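Local coordinates for protein lipocalin allergen (Canis lupus familiaris, PDB 4ODD) that is a secreted dog dander allergen of the lipocalin family and probably binds small molecules, as lipocalins generally do, at residues V43-F54 against E64-G72. Residues are numbered along the deposited sequence; the frame is centred on the assembly and turned at random.
Sequences VDIPRLKMLFNF and ENSVGASIG
I71 N donates almost straight (168°) to L48 O, although the donor stands above the carbonyl plane, at one end of the antiparallel pairing of strands 49-54 and 64-71, their axes 150° apart. I71, F54 and A69 have the most surface buried here. Backbone bonds set the register: A69 O accepts from M50 N at 2.8 Å, and F54 and N65 form another hydrogen-bonded pair. With CG1 of I71 anti to the carbonyl carbon (chi1 -49°), CD1 reaches V43 CG1 and M50 CG, both at 4.2 Å. L48 and K49 both face D44, a G1 bulge in the turn from strand 36-44. Midway, A69 CB meets the edge of the F52 ring, 4.0 Å from CE2. At the far end F54 receives N65 CB over one ring face, a CH-pi contact 3.6 Å from the centroid; CE2 of the F54 ring also lies 4.0 Å from V67 CG2, and Y81 packs edge-to-face with the F54 ring. N53 ND2 donates to E64 OE2 (3.1 Å, anti lone pair) and to S66 OG. M50, F52, F54, N65, V67 and A69 share one face, K49, L51, N53 and S66 the other: this lipocalin barrel hairpin separates a largely apolar, aromatic side from a more mixed one.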
# COMPACT_ATOMS: atom_id res chain seq x y z
N VAL A 43 -4.28 2.29 -13.44
CA VAL A 43 -4.26 1.01 -14.15
C VAL A 43 -4.28 1.18 -15.68
O VAL A 43 -5.22 1.74 -16.23
CB VAL A 43 -5.48 0.16 -13.74
CG1 VAL A 43 -5.36 -1.26 -14.28
CG2 VAL A 43 -5.62 0.14 -12.22
N ASP A 44 -3.24 0.70 -16.36
CA ASP A 44 -3.20 0.71 -17.82
C ASP A 44 -3.53 -0.70 -18.31
O ASP A 44 -2.64 -1.49 -18.65
CB ASP A 44 -1.83 1.17 -18.33
CG ASP A 44 -1.76 1.31 -19.85
OD1 ASP A 44 -2.69 0.83 -20.54
OD2 ASP A 44 -0.77 1.87 -20.35
N ILE A 45 -4.84 -0.95 -18.33
CA ILE A 45 -5.44 -2.28 -18.50
C ILE A 45 -5.05 -3.03 -19.76
O ILE A 45 -4.91 -4.24 -19.73
CB ILE A 45 -6.98 -2.21 -18.42
CG1 ILE A 45 -7.41 -1.51 -17.12
CG2 ILE A 45 -7.58 -3.60 -18.56
CD1 ILE A 45 -8.85 -0.99 -17.12
N PRO A 46 -4.93 -2.32 -20.89
CA PRO A 46 -4.36 -2.96 -22.09
C PRO A 46 -2.89 -3.37 -21.92
O PRO A 46 -2.56 -4.54 -22.11
CB PRO A 46 -4.48 -1.87 -23.16
CG PRO A 46 -4.77 -0.59 -22.39
CD PRO A 46 -5.53 -1.02 -21.20
N ARG A 47 -2.04 -2.42 -21.55
CA ARG A 47 -0.60 -2.67 -21.38
C ARG A 47 -0.23 -3.54 -20.15
O ARG A 47 0.96 -3.78 -19.88
CB ARG A 47 0.13 -1.32 -21.28
CG ARG A 47 0.43 -0.64 -22.60
CD ARG A 47 1.63 -1.28 -23.31
NE ARG A 47 2.82 -1.44 -22.46
CZ ARG A 47 3.60 -0.44 -22.04
NH1 ARG A 47 3.32 0.82 -22.37
NH2 ARG A 47 4.66 -0.70 -21.29
N LEU A 48 -1.25 -3.99 -19.40
CA LEU A 48 -1.06 -4.69 -18.12
C LEU A 48 -0.04 -4.04 -17.17
O LEU A 48 0.79 -4.74 -16.58
CB LEU A 48 -0.69 -6.14 -18.37
CG LEU A 48 -1.82 -6.87 -19.09
CD1 LEU A 48 -1.40 -8.26 -19.42
CD2 LEU A 48 -3.08 -6.89 -18.25
N LYS A 49 -0.12 -2.72 -17.02
CA LYS A 49 0.80 -1.96 -16.17
C LYS A 49 0.03 -1.18 -15.10
O LYS A 49 -1.11 -0.79 -15.32
CB LYS A 49 1.65 -1.01 -17.02
CG LYS A 49 2.62 -1.70 -17.99
CD LYS A 49 3.95 -2.02 -17.30
CE LYS A 49 4.56 -3.32 -17.82
NZ LYS A 49 5.67 -3.78 -16.92
N MET A 50 0.65 -0.95 -13.95
CA MET A 50 0.06 -0.10 -12.92
C MET A 50 1.05 0.97 -12.52
O MET A 50 2.26 0.74 -12.55
CB MET A 50 -0.33 -0.89 -11.68
CG MET A 50 -1.76 -1.35 -11.67
SD MET A 50 -2.12 -2.37 -10.24
CE MET A 50 -2.43 -1.12 -8.98
N LEU A 51 0.53 2.13 -12.14
CA LEU A 51 1.38 3.18 -11.60
C LEU A 51 0.90 3.57 -10.20
O LEU A 51 -0.25 3.96 -10.01
CB LEU A 51 1.40 4.39 -12.54
CG LEU A 51 2.45 5.45 -12.16
CD1 LEU A 51 3.83 5.01 -12.64
CD2 LEU A 51 2.10 6.82 -12.69
N PHE A 52 1.78 3.46 -9.21
CA PHE A 52 1.47 3.92 -7.86
C PHE A 52 2.13 5.26 -7.62
O PHE A 52 3.35 5.41 -7.79
CB PHE A 52 1.96 2.93 -6.80
CG PHE A 52 1.36 1.57 -6.95
CD1 PHE A 52 0.25 1.20 -6.22
CD2 PHE A 52 1.89 0.66 -7.86
CE1 PHE A 52 -0.30 -0.06 -6.38
CE2 PHE A 52 1.34 -0.60 -8.03
CZ PHE A 52 0.25 -0.95 -7.28
N ASN A 53 1.32 6.24 -7.25
CA ASN A 53 1.83 7.56 -6.97
C ASN A 53 1.65 7.86 -5.48
O ASN A 53 0.54 7.72 -4.93
CB ASN A 53 1.11 8.58 -7.83
CG ASN A 53 1.53 10.00 -7.53
OD1 ASN A 53 0.76 10.79 -6.97
ND2 ASN A 53 2.78 10.32 -7.87
N PHE A 54 2.74 8.23 -4.81
CA PHE A 54 2.70 8.39 -3.36
C PHE A 54 3.89 9.16 -2.83
O PHE A 54 4.88 9.35 -3.53
CB PHE A 54 2.66 7.02 -2.70
CG PHE A 54 3.88 6.18 -2.97
CD1 PHE A 54 5.00 6.26 -2.15
CD2 PHE A 54 3.90 5.29 -4.04
CE1 PHE A 54 6.13 5.47 -2.40
CE2 PHE A 54 5.02 4.51 -4.30
CZ PHE A 54 6.12 4.59 -3.49
N GLU A 64 8.02 12.67 -3.65
CA GLU A 64 7.01 12.04 -4.49
C GLU A 64 7.59 10.85 -5.23
O GLU A 64 8.74 10.89 -5.66
CB GLU A 64 6.44 13.05 -5.49
CG GLU A 64 5.26 12.52 -6.28
CD GLU A 64 4.57 13.60 -7.08
OE1 GLU A 64 5.08 14.74 -7.10
OE2 GLU A 64 3.52 13.30 -7.67
N ASN A 65 6.78 9.80 -5.37
CA ASN A 65 7.15 8.60 -6.11
C ASN A 65 6.10 8.25 -7.14
O ASN A 65 4.90 8.48 -6.92
CB ASN A 65 7.35 7.39 -5.18
CG ASN A 65 8.54 7.56 -4.23
OD1 ASN A 65 8.42 8.15 -3.17
ND2 ASN A 65 9.69 7.01 -4.62
N SER A 66 6.56 7.70 -8.25
CA SER A 66 5.68 7.15 -9.27
C SER A 66 6.25 5.82 -9.75
O SER A 66 7.15 5.77 -10.60
CB SER A 66 5.48 8.13 -10.44
OG SER A 66 4.43 9.04 -10.14
N VAL A 67 5.73 4.74 -9.19
CA VAL A 67 6.34 3.44 -9.39
C VAL A 67 5.54 2.58 -10.36
O VAL A 67 4.33 2.40 -10.20
CB VAL A 67 6.53 2.70 -8.06
CG1 VAL A 67 7.00 1.27 -8.31
CG2 VAL A 67 7.53 3.46 -7.18
N GLY A 68 6.24 2.07 -11.38
CA GLY A 68 5.63 1.21 -12.38
C GLY A 68 5.64 -0.24 -11.95
O GLY A 68 6.56 -0.70 -11.25
N ALA A 69 4.62 -0.97 -12.37
CA ALA A 69 4.48 -2.36 -11.99
C ALA A 69 3.75 -3.05 -13.10
O ALA A 69 3.03 -2.41 -13.85
CB ALA A 69 3.70 -2.48 -10.70
N SER A 70 3.93 -4.36 -13.20
CA SER A 70 3.19 -5.10 -14.22
C SER A 70 2.15 -5.97 -13.55
O SER A 70 2.36 -6.47 -12.45
CB SER A 70 4.13 -5.92 -15.10
OG SER A 70 5.04 -6.63 -14.29
N ILE A 71 1.01 -6.14 -14.19
CA ILE A 71 0.04 -7.11 -13.71
C ILE A 71 0.28 -8.44 -14.39
O ILE A 71 0.19 -8.55 -15.62
CB ILE A 71 -1.40 -6.68 -13.97
CG1 ILE A 71 -1.62 -5.23 -13.53
CG2 ILE A 71 -2.36 -7.66 -13.30
CD1 ILE A 71 -2.96 -4.65 -13.95
N GLY A 72 0.63 -9.45 -13.61
CA GLY A 72 0.92 -10.76 -14.15
C GLY A 72 -0.30 -11.65 -14.14
O GLY A 72 -1.44 -11.16 -14.10